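Local coordinates for protein xylan esterase 1 (Thermoanaerobacterium sp. 'JW/SL YS485', PDB 3FCY) that probably removes acetyl groups from xylan and related substrates, as an alpha/beta hydrolase of carbohydrate esterase family 7, at residues P47-E52 / L274-V279; A93-K98 / D141-G146; H108-R113 / P195-D200; E230-S235 / V290-G295. All blocks are in the same frame, centred on the assembly; numbering follows the deposited sequence.

Overall arrangement
All four contacts are buried, but they lie at different distances, centre to centre, from the middle of the chain: contact 4 about 10 Å, contact 2 about 13 Å, contact 1 about 16 Å and contact 3 about 18 Å. Three reach the same central sheet: contact 2 through strand 94-102 and the loop after 136-140, contact 3 through strand 108-114, contact 4 through strand 289-295 and the end of 226-230. Contact 1 joins the start of helix 50-62 to the loop between helices 267-274 and 279-282, outside the sheet, and touches contact 4. Their chemistry differs: tyrosine on proline in contact 1, buried polar groups in 2, backbone bonds in 3, sulfur and ring packing beside the predicted triad in 4.

Contact 1 of 4, residues P47-E52 / L274-V279; sequences PEDFDE and LGYIDV
Tyr276 lays its ring against Pro47, and this pair forms the heart of the contact. The proline CG sits 3.5 Å from the centroid of the Tyr276 ring, almost on the ring normal, a CH-pi contact over one face. Next to it, Pro47 CB comes within 3.4 Å of Tyr276 CE1. A proline fits here because its ring is compact and rigid, and it also opens the type I turn that runs from Pro47 to Phe50 and leads into helix 50-62. At Gly275 there is no side chain to hold the proline off, and Pro47 CD approaches the glycine C to 3.7 Å.

The CB of Tyr276 starts out away from the other segment. With CG anti to its own carbonyl carbon (chi1 -73°), the ring nevertheless swings back to reach it. Its hydroxyl donates to Asp49, OH to OD1 2.6 Å, using the syn lone pair of that oxygen. OD1 lies at the edge of the ring, and the carboxylate and ring planes stand 78° apart. Phe50, with CG anti to the backbone N (chi1 -174°), carries its ring to the Gly275 carbonyl, CE1 lying 3.4 Å from Gly275 O with the oxygen at the ring edge. The same CE1 is 3.7 Å from Tyr276 O. Tyr53 stacks on Tyr276, and Trp54 binds the Tyr276 carbonyl.

A leucine in place of Tyr276 would probably leave Asp49 without its hydroxyl donor and Pro47 without the flat face on which it rests. The contact thus pairs one directional polar bond with close ring packing.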
loop_
_atom_site.group_PDB
_atom_site.type_symbol
_atom_site.label_atom_id
_atom_site.label_comp_id
_atom_site.label_asym_id
_atom_site.label_seq_id
_atom_site.Cartn_x
_atom_site.Cartn_y
_atom_site.Cartn_z
ATOM N N PRO A 47 -11.142 22.982 -29.735
ATOM C CA PRO A 47 -12.092 24.067 -30.000
ATOM C C PRO A 47 -12.065 24.504 -31.464
ATOM O O PRO A 47 -11.014 24.486 -32.106
ATOM C CB PRO A 47 -11.622 25.173 -29.061
ATOM C CG PRO A 47 -11.047 24.407 -27.906
ATOM C CD PRO A 47 -10.264 23.318 -28.601
ATOM N N GLU A 48 -13.224 24.889 -31.984
ATOM C CA GLU A 48 -13.323 25.337 -33.366
ATOM C C GLU A 48 -12.572 26.635 -33.602
ATOM O O GLU A 48 -12.120 26.901 -34.712
ATOM C CB GLU A 48 -14.788 25.513 -33.762
ATOM C CG GLU A 48 -15.383 24.269 -34.386
ATOM C CD GLU A 48 -14.614 23.834 -35.619
ATOM O OE1 GLU A 48 -14.569 24.610 -36.599
ATOM O OE2 GLU A 48 -14.048 22.719 -35.606
ATOM N N ASP A 49 -12.437 27.441 -32.555
ATOM C CA ASP A 49 -11.734 28.715 -32.658
ATOM C C ASP A 49 -10.336 28.609 -32.054
ATOM O O ASP A 49 -9.757 29.609 -31.626
ATOM C CB ASP A 49 -12.534 29.805 -31.937
ATOM C CG ASP A 49 -12.651 29.552 -30.441
ATOM O OD1 ASP A 49 -12.755 28.370 -30.046
ATOM O OD2 ASP A 49 -12.653 30.531 -29.664
ATOM N N PHE A 50 -9.800 27.390 -32.030
ATOM C CA PHE A 50 -8.470 27.131 -31.477
ATOM C C PHE A 50 -7.427 28.102 -32.026
ATOM O O PHE A 50 -6.695 28.741 -31.267
ATOM C CB PHE A 50 -8.033 25.693 -31.793
ATOM C CG PHE A 50 -6.733 25.296 -31.140
ATOM C CD1 PHE A 50 -6.705 24.872 -29.814
ATOM C CD2 PHE A 50 -5.533 25.379 -31.839
ATOM C CE1 PHE A 50 -5.501 24.539 -29.193
ATOM C CE2 PHE A 50 -4.318 25.048 -31.225
ATOM C CZ PHE A 50 -4.305 24.628 -29.900
ATOM N N ASP A 51 -7.359 28.205 -33.350
ATOM C CA ASP A 51 -6.393 29.086 -33.995
ATOM C C ASP A 51 -6.604 30.546 -33.627
ATOM O O ASP A 51 -5.647 31.251 -33.311
ATOM C CB ASP A 51 -6.452 28.902 -35.517
ATOM C CG ASP A 51 -5.843 27.584 -35.965
ATOM O OD1 ASP A 51 -6.123 27.149 -37.103
ATOM O OD2 ASP A 51 -5.074 26.986 -35.180
ATOM N N GLU A 52 -7.851 31.004 -33.665
ATOM C CA GLU A 52 -8.143 32.390 -33.320
ATOM C C GLU A 52 -7.763 32.652 -31.866
ATOM O O GLU A 52 -7.183 33.687 -31.538
ATOM C CB GLU A 52 -9.629 32.698 -33.518
ATOM C CG GLU A 52 -10.129 32.503 -34.939
ATOM C CD GLU A 52 -10.754 31.138 -35.164
ATOM O OE1 GLU A 52 -10.042 30.114 -35.041
ATOM O OE2 GLU A 52 -11.969 31.094 -35.464
ATOM N N LEU A 274 -10.669 22.422 -22.291
ATOM C CA LEU A 274 -9.320 21.968 -21.950
ATOM C C LEU A 274 -8.531 21.782 -23.248
ATOM O O LEU A 274 -7.301 21.710 -23.245
ATOM C CB LEU A 274 -9.373 20.645 -21.177
ATOM C CG LEU A 274 -9.884 20.707 -19.730
ATOM C CD1 LEU A 274 -9.990 19.300 -19.161
ATOM C CD2 LEU A 274 -8.947 21.556 -18.884
ATOM N N GLY A 275 -9.256 21.702 -24.358
ATOM C CA GLY A 275 -8.621 21.539 -25.653
ATOM C C GLY A 275 -7.715 22.706 -25.995
ATOM O O GLY A 275 -6.769 22.562 -26.769
ATOM N N TYR A 276 -7.996 23.871 -25.417
ATOM C CA TYR A 276 -7.184 25.057 -25.666
ATOM C C TYR A 276 -5.759 24.892 -25.162
ATOM O O TYR A 276 -4.829 25.500 -25.701
ATOM C CB TYR A 276 -7.796 26.285 -24.991
ATOM C CG TYR A 276 -9.036 26.818 -25.663
ATOM C CD1 TYR A 276 -8.994 27.292 -26.978
ATOM C CD2 TYR A 276 -10.246 26.874 -24.981
ATOM C CE1 TYR A 276 -10.135 27.815 -27.592
ATOM C CE2 TYR A 276 -11.389 27.390 -25.584
ATOM C CZ TYR A 276 -11.327 27.859 -26.888
ATOM O OH TYR A 276 -12.462 28.368 -27.475
ATOM N N ILE A 277 -5.587 24.082 -24.121
ATOM C CA ILE A 277 -4.262 23.872 -23.554
ATOM C C ILE A 277 -3.793 22.428 -23.675
ATOM O O ILE A 277 -3.006 21.944 -22.859
ATOM C CB ILE A 277 -4.213 24.315 -22.069
ATOM C CG1 ILE A 277 -5.250 23.544 -21.246
ATOM C CG2 ILE A 277 -4.478 25.817 -21.977
ATOM C CD1 ILE A 277 -5.200 23.853 -19.760
ATOM N N ASP A 278 -4.293 21.750 -24.704
ATOM C CA ASP A 278 -3.932 20.367 -24.991
ATOM C C ASP A 278 -2.798 20.459 -26.010
ATOM O O ASP A 278 -3.041 20.794 -27.175
ATOM C CB ASP A 278 -5.131 19.638 -25.611
ATOM C CG ASP A 278 -4.852 18.172 -25.892
ATOM O OD1 ASP A 278 -3.668 17.790 -25.952
ATOM O OD2 ASP A 278 -5.822 17.403 -26.066
ATOM N N VAL A 279 -1.567 20.175 -25.586
ATOM C CA VAL A 279 -0.424 20.269 -26.493
ATOM C C VAL A 279 -0.548 19.456 -27.776
ATOM O O VAL A 279 0.086 19.785 -28.783
ATOM C CB VAL A 279 0.911 19.886 -25.797
ATOM C CG1 VAL A 279 1.209 20.876 -24.685
ATOM C CG2 VAL A 279 0.849 18.460 -25.265
#

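Contact 2 of 4, residues A93-K98 / D141-G146; sequences ARIHAK and DVRGQG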
loop_
_atom_site.group_PDB
_atom_site.type_symbol
_atom_site.label_atom_id
_atom_site.label_comp_id
_atom_site.label_asym_id
_atom_site.label_seq_id
_atom_site.Cartn_x
_atom_site.Cartn_y
_atom_site.Cartn_z
ATOM N N ALA A 93 2.583 39.508 -14.794
ATOM C CA ALA A 93 3.329 38.565 -13.961
ATOM C C ALA A 93 4.838 38.635 -14.195
ATOM O O ALA A 93 5.304 38.616 -15.331
ATOM C CB ALA A 93 2.830 37.145 -14.209
ATOM N N ARG A 94 5.597 38.717 -13.109
ATOM C CA ARG A 94 7.051 38.771 -13.194
ATOM C C ARG A 94 7.543 37.321 -13.256
ATOM O O ARG A 94 7.396 36.570 -12.293
ATOM C CB ARG A 94 7.611 39.480 -11.956
ATOM C CG ARG A 94 9.022 40.011 -12.110
ATOM C CD ARG A 94 9.112 41.082 -13.200
ATOM N NE ARG A 94 10.443 41.681 -13.238
ATOM C CZ ARG A 94 10.963 42.285 -14.301
ATOM N NH1 ARG A 94 10.268 42.376 -15.428
ATOM N NH2 ARG A 94 12.187 42.794 -14.238
ATOM N N ILE A 95 8.111 36.929 -14.394
ATOM C CA ILE A 95 8.596 35.564 -14.591
ATOM C C ILE A 95 10.095 35.444 -14.323
ATOM O O ILE A 95 10.868 36.360 -14.618
ATOM C CB ILE A 95 8.321 35.083 -16.037
ATOM C CG1 ILE A 95 6.874 35.396 -16.430
ATOM C CG2 ILE A 95 8.582 33.583 -16.151
ATOM C CD1 ILE A 95 5.817 34.735 -15.546
ATOM N N HIS A 96 10.505 34.309 -13.768
ATOM C CA HIS A 96 11.910 34.076 -13.464
ATOM C C HIS A 96 12.487 32.869 -14.190
ATOM O O HIS A 96 11.792 31.884 -14.443
ATOM C CB HIS A 96 12.107 33.910 -11.952
ATOM C CG HIS A 96 13.470 33.418 -11.567
ATOM N ND1 HIS A 96 13.792 32.078 -11.521
ATOM C CD2 HIS A 96 14.595 34.086 -11.219
ATOM C CE1 HIS A 96 15.055 31.943 -11.159
ATOM N NE2 HIS A 96 15.565 33.147 -10.970
ATOM N N ALA A 97 13.768 32.966 -14.527
ATOM C CA ALA A 97 14.476 31.889 -15.201
ATOM C C ALA A 97 15.960 32.005 -14.901
ATOM O O ALA A 97 16.498 33.112 -14.799
ATOM C CB ALA A 97 14.253 31.963 -16.714
ATOM N N LYS A 98 16.613 30.860 -14.725
ATOM C CA LYS A 98 18.048 30.847 -14.503
ATOM C C LYS A 98 18.620 31.135 -15.884
ATOM O O LYS A 98 18.030 30.742 -16.887
ATOM C CB LYS A 98 18.523 29.469 -14.019
ATOM C CG LYS A 98 18.278 29.194 -12.539
ATOM C CD LYS A 98 18.818 27.817 -12.148
ATOM C CE LYS A 98 18.867 27.646 -10.636
ATOM N NZ LYS A 98 17.530 27.829 -10.005
ATOM N N ASP A 141 11.011 29.167 -14.601
ATOM C CA ASP A 141 10.181 28.696 -13.498
ATOM C C ASP A 141 8.744 28.954 -13.924
ATOM O O ASP A 141 8.433 30.029 -14.449
ATOM C CB ASP A 141 10.459 29.464 -12.201
ATOM C CG ASP A 141 11.746 29.036 -11.527
ATOM O OD1 ASP A 141 12.174 27.878 -11.735
ATOM O OD2 ASP A 141 12.317 29.852 -10.771
ATOM N N VAL A 142 7.874 27.970 -13.720
ATOM C CA VAL A 142 6.469 28.119 -14.075
ATOM C C VAL A 142 5.788 28.979 -13.012
ATOM O O VAL A 142 6.114 28.884 -11.829
ATOM C CB VAL A 142 5.758 26.747 -14.161
ATOM C CG1 VAL A 142 4.253 26.941 -14.336
ATOM C CG2 VAL A 142 6.320 25.942 -15.336
ATOM N N ARG A 143 4.857 29.827 -13.446
ATOM C CA ARG A 143 4.120 30.695 -12.531
ATOM C C ARG A 143 3.516 29.922 -11.365
ATOM O O ARG A 143 2.922 28.866 -11.555
ATOM C CB ARG A 143 2.974 31.398 -13.263
ATOM C CG ARG A 143 3.390 32.289 -14.409
ATOM C CD ARG A 143 2.176 32.959 -15.037
ATOM N NE ARG A 143 2.570 33.839 -16.129
ATOM C CZ ARG A 143 1.859 34.877 -16.556
ATOM N NH1 ARG A 143 0.699 35.173 -15.979
ATOM N NH2 ARG A 143 2.317 35.625 -17.552
ATOM N N GLY A 144 3.673 30.464 -10.164
ATOM C CA GLY A 144 3.101 29.861 -8.972
ATOM C C GLY A 144 3.426 28.428 -8.591
ATOM O O GLY A 144 2.689 27.830 -7.801
ATOM N N GLN A 145 4.500 27.856 -9.129
ATOM C CA GLN A 145 4.837 26.492 -8.749
ATOM C C GLN A 145 5.987 26.477 -7.735
ATOM O O GLN A 145 5.949 27.233 -6.761
ATOM C CB GLN A 145 5.126 25.635 -9.995
ATOM C CG GLN A 145 3.888 25.539 -10.899
ATOM C CD GLN A 145 3.920 24.396 -11.905
ATOM O OE1 GLN A 145 4.889 23.636 -11.984
ATOM N NE2 GLN A 145 2.845 24.271 -12.681
ATOM N N GLY A 146 7.001 25.645 -7.943
ATOM C CA GLY A 146 8.081 25.578 -6.969
ATOM C C GLY A 146 9.199 26.601 -7.063
ATOM O O GLY A 146 10.114 26.589 -6.236
#
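Arg143 crosses Ile95 at a slant and presents one guanidinium face to Ala93, where the loop leaving strand 136-140 of the alpha/beta-hydrolase sheet passes the antiparallel strand 94-102. From CB, the first torsion sets CG anti to the carbonyl carbon (chi1 -61°), and the chain is extended from CG to NE. CG lies 3.6 Å from Ile95 CD1, and CD 4.1 Å from that same methyl. NE, only 3.4 Å from Ile95 CD1, also forms a salt bridge with Asp183 of helix 176-192. CZ and NH1 are each 3.4 Å from Ala93 CB, which stands over the centre of the guanidinium; a side chain this small lets the cationic plane come close to the strand. NH2 reaches the carbonyl of Val90. A methionine here is likely to leave the Asp183 carboxylate and the Val90 carbonyl without their donor.

Further along the strand, the backbone N of Asp141 donates to His96 O at 2.8 Å. The carboxylate of Asp141 is shared: OD1 accepts from the backbone N of Ser121, while OD2 takes the imidazole N-H of His96. His96 ND1 lies 2.8 Å from Asp141 OD2, 50° out of the carboxylate plane, with a bent N-H...O angle of 137°.

Contact 3 of 4, residues H108-R113 / P195-D200; sequences HPALIR and PEVDED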
loop_
_atom_site.group_PDB
_atom_site.type_symbol
_atom_site.label_atom_id
_atom_site.label_comp_id
_atom_site.label_asym_id
_atom_site.label_seq_id
_atom_site.Cartn_x
_atom_site.Cartn_y
_atom_site.Cartn_z
ATOM N N HIS A 108 26.221 31.650 -30.483
ATOM C CA HIS A 108 26.184 30.191 -30.420
ATOM C C HIS A 108 24.779 29.702 -30.078
ATOM O O HIS A 108 23.869 30.506 -29.884
ATOM C CB HIS A 108 27.186 29.711 -29.370
ATOM C CG HIS A 108 27.094 30.450 -28.072
ATOM N ND1 HIS A 108 25.986 30.382 -27.254
ATOM C CD2 HIS A 108 27.958 31.298 -27.465
ATOM C CE1 HIS A 108 26.171 31.157 -26.200
ATOM N NE2 HIS A 108 27.360 31.725 -26.304
ATOM N N PRO A 109 24.580 28.372 -30.016
ATOM C CA PRO A 109 23.254 27.837 -29.693
ATOM C C PRO A 109 22.832 28.106 -28.256
ATOM O O PRO A 109 23.649 28.466 -27.404
ATOM C CB PRO A 109 23.403 26.335 -29.965
ATOM C CG PRO A 109 24.502 26.274 -30.989
ATOM C CD PRO A 109 25.477 27.292 -30.458
ATOM N N ALA A 110 21.543 27.925 -27.997
ATOM C CA ALA A 110 20.996 28.116 -26.665
ATOM C C ALA A 110 19.966 27.024 -26.409
ATOM O O ALA A 110 19.313 26.530 -27.335
ATOM C CB ALA A 110 20.345 29.494 -26.548
ATOM N N LEU A 111 19.844 26.632 -25.147
ATOM C CA LEU A 111 18.883 25.616 -24.755
ATOM C C LEU A 111 17.992 26.197 -23.666
ATOM O O LEU A 111 18.483 26.834 -22.735
ATOM C CB LEU A 111 19.599 24.373 -24.213
ATOM C CG LEU A 111 18.706 23.323 -23.522
ATOM C CD1 LEU A 111 17.806 22.639 -24.543
ATOM C CD2 LEU A 111 19.581 22.286 -22.829
ATOM N N ILE A 112 16.685 25.990 -23.794
ATOM C CA ILE A 112 15.742 26.467 -22.790
ATOM C C ILE A 112 15.073 25.248 -22.154
ATOM O O ILE A 112 14.371 24.490 -22.828
ATOM C CB ILE A 112 14.644 27.365 -23.402
ATOM C CG1 ILE A 112 15.276 28.529 -24.170
ATOM C CG2 ILE A 112 13.754 27.916 -22.288
ATOM C CD1 ILE A 112 14.259 29.394 -24.920
ATOM N N ARG A 113 15.305 25.052 -20.860
ATOM C CA ARG A 113 14.718 23.922 -20.148
ATOM C C ARG A 113 13.452 24.317 -19.396
ATOM O O ARG A 113 13.350 25.423 -18.860
ATOM C CB ARG A 113 15.722 23.333 -19.147
ATOM C CG ARG A 113 16.715 22.342 -19.725
ATOM C CD ARG A 113 17.624 21.819 -18.613
ATOM N NE ARG A 113 18.389 20.633 -18.998
ATOM C CZ ARG A 113 17.857 19.432 -19.215
ATOM N NH1 ARG A 113 16.547 19.246 -19.087
ATOM N NH2 ARG A 113 18.635 18.408 -19.545
ATOM N N PRO A 195 22.449 38.879 -27.205
ATOM C CA PRO A 195 23.607 39.122 -28.067
ATOM C C PRO A 195 24.486 37.909 -28.398
ATOM O O PRO A 195 24.994 37.812 -29.515
ATOM C CB PRO A 195 24.369 40.219 -27.320
ATOM C CG PRO A 195 24.002 39.968 -25.883
ATOM C CD PRO A 195 22.529 39.686 -25.976
ATOM N N GLU A 196 24.659 36.989 -27.448
ATOM C CA GLU A 196 25.498 35.807 -27.675
ATOM C C GLU A 196 24.737 34.632 -28.289
ATOM O O GLU A 196 25.319 33.579 -28.565
ATOM C CB GLU A 196 26.149 35.340 -26.363
ATOM C CG GLU A 196 25.269 34.437 -25.483
ATOM C CD GLU A 196 24.223 35.195 -24.680
ATOM O OE1 GLU A 196 24.033 36.404 -24.933
ATOM O OE2 GLU A 196 23.580 34.574 -23.799
ATOM N N VAL A 197 23.445 34.817 -28.522
ATOM C CA VAL A 197 22.624 33.745 -29.071
ATOM C C VAL A 197 22.265 33.871 -30.552
ATOM O O VAL A 197 21.761 34.908 -30.995
ATOM C CB VAL A 197 21.299 33.617 -28.280
ATOM C CG1 VAL A 197 20.419 32.556 -28.913
ATOM C CG2 VAL A 197 21.588 33.276 -26.819
ATOM N N ASP A 198 22.526 32.805 -31.308
ATOM C CA ASP A 198 22.177 32.761 -32.725
ATOM C C ASP A 198 20.704 32.370 -32.711
ATOM O O ASP A 198 20.361 31.246 -32.340
ATOM C CB ASP A 198 22.991 31.688 -33.454
ATOM C CG ASP A 198 22.703 31.645 -34.945
ATOM O OD1 ASP A 198 21.520 31.786 -35.332
ATOM O OD2 ASP A 198 23.655 31.456 -35.733
ATOM N N GLU A 199 19.836 33.292 -33.112
ATOM C CA GLU A 199 18.400 33.044 -33.092
ATOM C C GLU A 199 17.909 31.836 -33.886
ATOM O O GLU A 199 16.770 31.398 -33.703
ATOM C CB GLU A 199 17.642 34.293 -33.546
ATOM C CG GLU A 199 17.571 34.486 -35.049
ATOM C CD GLU A 199 16.682 35.659 -35.425
ATOM O OE1 GLU A 199 17.099 36.818 -35.195
ATOM O OE2 GLU A 199 15.563 35.420 -35.935
ATOM N N ASP A 200 18.753 31.294 -34.761
ATOM C CA ASP A 200 18.365 30.129 -35.554
ATOM C C ASP A 200 18.895 28.824 -34.967
ATOM O O ASP A 200 18.732 27.762 -35.564
ATOM C CB ASP A 200 18.871 30.249 -36.999
ATOM C CG ASP A 200 18.185 31.357 -37.774
ATOM O OD1 ASP A 200 16.967 31.565 -37.579
ATOM O OD2 ASP A 200 18.867 32.010 -38.596
#
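His108 and Val197 form a parallel beta bridge, held by two backbone hydrogen bonds on the histidine. His108 N donates to Glu196 O at 2.9 Å, and Asp198 N donates to His108 O at 3.0 Å, nearly straight at 174°. The same His108 O also receives a CA-H...O contact from Val197 CA.

The imidazole adds a second kind of contact. Glu196 O lies 3.4 Å above the plane of the His108 ring, over its centre. The ring is turned back toward its own chain, with CG between the backbone N and the carbonyl carbon (chi1 47°), and His108 ND1 donates to Pro109 O in the ring plane at 3.0 Å.

The bridge is at the beginning of strand 108-114, an inner strand of the alpha/beta-hydrolase sheet, next to the residues leading into strand 202-207. Where the chain turns a corner there, Asp198 OD1 accepts from Asp200 N in an Asx turn, and its other oxygen forms a salt bridge with Arg201.

Apolar packing is the third kind. Ala110 CB, small enough to fit against a branched neighbour, meets Val197 CG1 at 3.9 Å, and Glu196 presents its aliphatic CG to His108 CE1 at 3.5 Å.

The Glu196 carboxylate turns to the hydroxyls of Tyr99 and Thr136.

Contact 4 of 4, residues E230-S235 / V290-G295; sequences EYPFLS and VLMCVG
Both first torsions, chi1 41° at Tyr231 and 66° at Cys293, place the leading atom between the backbone N and the carbonyl carbon, which brings SG to the edge of the phenol ring. The sulfur lies 5.3 Å from the centroid of the Tyr231 ring and 77° off its normal, a sulfur-aromatic contact, with Tyr231 CD2 to Cys293 SG 4.0 Å. Cys293 SG also rests 3.5 Å from Glu230 CB and the same distance from Glu230 CG, the glutamate offering its aliphatic part. The compact sulfur of a cysteine can lie against both neighbours at once.

The backbones are fixed by a parallel bridge between Glu230, where strand 226-230 ends, and Cys293. There Tyr231 N donates to Cys293 O at 3.0 Å. Just past it the chain leaves the sheet, and Pro232 CG packs 3.6 Å from Met292 CE, the flexible methionine bending at its end to meet the rigid ring. Val306 of helix 303-310 touches both of these side chains.

Tyr231 lies edge-to-face against His327 and close to Asp298, both predicted members of the catalytic triad. The two segments share just one backbone hydrogen bond, and the rest is sulfur, ring and aliphatic packing. With Cys293 at its edge and His327 against it, the Tyr231 ring is probably limited in how far it can move beside the predicted charge relay.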
loop_
_atom_site.group_PDB
_atom_site.type_symbol
_atom_site.label_atom_id
_atom_site.label_comp_id
_atom_site.label_asym_id
_atom_site.label_seq_id
_atom_site.Cartn_x
_atom_site.Cartn_y
_atom_site.Cartn_z
ATOM N N GLU A 230 10.232 14.758 -23.227
ATOM C CA GLU A 230 10.252 13.487 -22.517
ATOM C C GLU A 230 8.933 13.213 -21.806
ATOM O O GLU A 230 8.505 13.996 -20.960
ATOM C CB GLU A 230 11.410 13.488 -21.520
ATOM C CG GLU A 230 12.756 13.641 -22.202
ATOM C CD GLU A 230 13.915 13.739 -21.237
ATOM O OE1 GLU A 230 14.050 12.857 -20.364
ATOM O OE2 GLU A 230 14.704 14.695 -21.362
ATOM N N TYR A 231 8.306 12.089 -22.150
ATOM C CA TYR A 231 7.019 11.696 -21.572
ATOM C C TYR A 231 6.191 12.922 -21.205
ATOM O O TYR A 231 5.902 13.171 -20.033
ATOM C CB TYR A 231 7.225 10.779 -20.350
ATOM C CG TYR A 231 8.350 11.150 -19.399
ATOM C CD1 TYR A 231 8.085 11.758 -18.171
ATOM C CD2 TYR A 231 9.673 10.829 -19.696
ATOM C CE1 TYR A 231 9.113 12.029 -17.257
ATOM C CE2 TYR A 231 10.705 11.096 -18.796
ATOM C CZ TYR A 231 10.420 11.693 -17.578
ATOM O OH TYR A 231 11.438 11.940 -16.686
ATOM N N PRO A 232 5.781 13.695 -22.225
ATOM C CA PRO A 232 4.986 14.916 -22.054
ATOM C C PRO A 232 3.671 14.793 -21.293
ATOM O O PRO A 232 2.920 13.829 -21.441
ATOM C CB PRO A 232 4.787 15.405 -23.488
ATOM C CG PRO A 232 4.797 14.127 -24.288
ATOM C CD PRO A 232 5.942 13.373 -23.656
ATOM N N PHE A 233 3.430 15.806 -20.471
ATOM C CA PHE A 233 2.237 15.950 -19.643
ATOM C C PHE A 233 1.425 17.028 -20.374
ATOM O O PHE A 233 1.964 17.707 -21.249
ATOM C CB PHE A 233 2.684 16.439 -18.258
ATOM C CG PHE A 233 1.569 16.673 -17.271
ATOM C CD1 PHE A 233 0.694 15.652 -16.918
ATOM C CD2 PHE A 233 1.459 17.904 -16.620
ATOM C CE1 PHE A 233 -0.268 15.848 -15.925
ATOM C CE2 PHE A 233 0.504 18.109 -15.628
ATOM C CZ PHE A 233 -0.362 17.077 -15.281
ATOM N N LEU A 234 0.146 17.174 -20.034
ATOM C CA LEU A 234 -0.725 18.184 -20.650
ATOM C C LEU A 234 -1.166 17.835 -22.069
ATOM O O LEU A 234 -1.305 18.716 -22.923
ATOM C CB LEU A 234 -0.029 19.551 -20.672
ATOM C CG LEU A 234 0.476 20.112 -19.338
ATOM C CD1 LEU A 234 1.206 21.423 -19.604
ATOM C CD2 LEU A 234 -0.689 20.322 -18.370
ATOM N N SER A 235 -1.410 16.557 -22.317
ATOM C CA SER A 235 -1.817 16.125 -23.642
ATOM C C SER A 235 -2.974 15.136 -23.655
ATOM O O SER A 235 -2.989 14.177 -22.883
ATOM C CB SER A 235 -0.620 15.492 -24.361
ATOM O OG SER A 235 -1.006 14.885 -25.585
ATOM N N VAL A 290 11.955 17.303 -33.747
ATOM C CA VAL A 290 11.523 16.792 -32.453
ATOM C C VAL A 290 12.048 15.400 -32.111
ATOM O O VAL A 290 12.105 14.517 -32.963
ATOM C CB VAL A 290 9.981 16.751 -32.381
ATOM C CG1 VAL A 290 9.530 16.298 -30.991
ATOM C CG2 VAL A 290 9.408 18.128 -32.715
ATOM N N LEU A 291 12.451 15.227 -30.858
ATOM C CA LEU A 291 12.913 13.938 -30.354
ATOM C C LEU A 291 12.145 13.729 -29.058
ATOM O O LEU A 291 12.232 14.547 -28.136
ATOM C CB LEU A 291 14.417 13.940 -30.055
ATOM C CG LEU A 291 14.920 12.660 -29.366
ATOM C CD1 LEU A 291 14.720 11.459 -30.296
ATOM C CD2 LEU A 291 16.393 12.802 -28.995
ATOM N N MET A 292 11.387 12.642 -28.988
ATOM C CA MET A 292 10.604 12.353 -27.794
ATOM C C MET A 292 10.920 10.964 -27.258
ATOM O O MET A 292 11.562 10.159 -27.934
ATOM C CB MET A 292 9.107 12.446 -28.117
ATOM C CG MET A 292 8.616 13.845 -28.480
ATOM S SD MET A 292 6.854 13.883 -28.941
ATOM C CE MET A 292 6.124 13.154 -27.499
ATOM N N CYS A 293 10.484 10.693 -26.031
ATOM C CA CYS A 293 10.679 9.378 -25.440
ATOM C C CYS A 293 9.412 9.042 -24.669
ATOM O O CYS A 293 8.718 9.936 -24.179
ATOM C CB CYS A 293 11.912 9.342 -24.524
ATOM S SG CYS A 293 11.839 10.344 -23.037
ATOM N N VAL A 294 9.094 7.755 -24.590
ATOM C CA VAL A 294 7.892 7.317 -23.901
ATOM C C VAL A 294 8.117 5.990 -23.182
ATOM O O VAL A 294 8.704 5.059 -23.736
ATOM C CB VAL A 294 6.717 7.176 -24.908
ATOM C CG1 VAL A 294 7.105 6.216 -26.025
ATOM C CG2 VAL A 294 5.457 6.694 -24.198
ATOM N N GLY A 295 7.660 5.922 -21.936
ATOM C CA GLY A 295 7.796 4.703 -21.161
ATOM C C GLY A 295 6.475 3.968 -21.247
ATOM O O GLY A 295 5.435 4.537 -20.920
#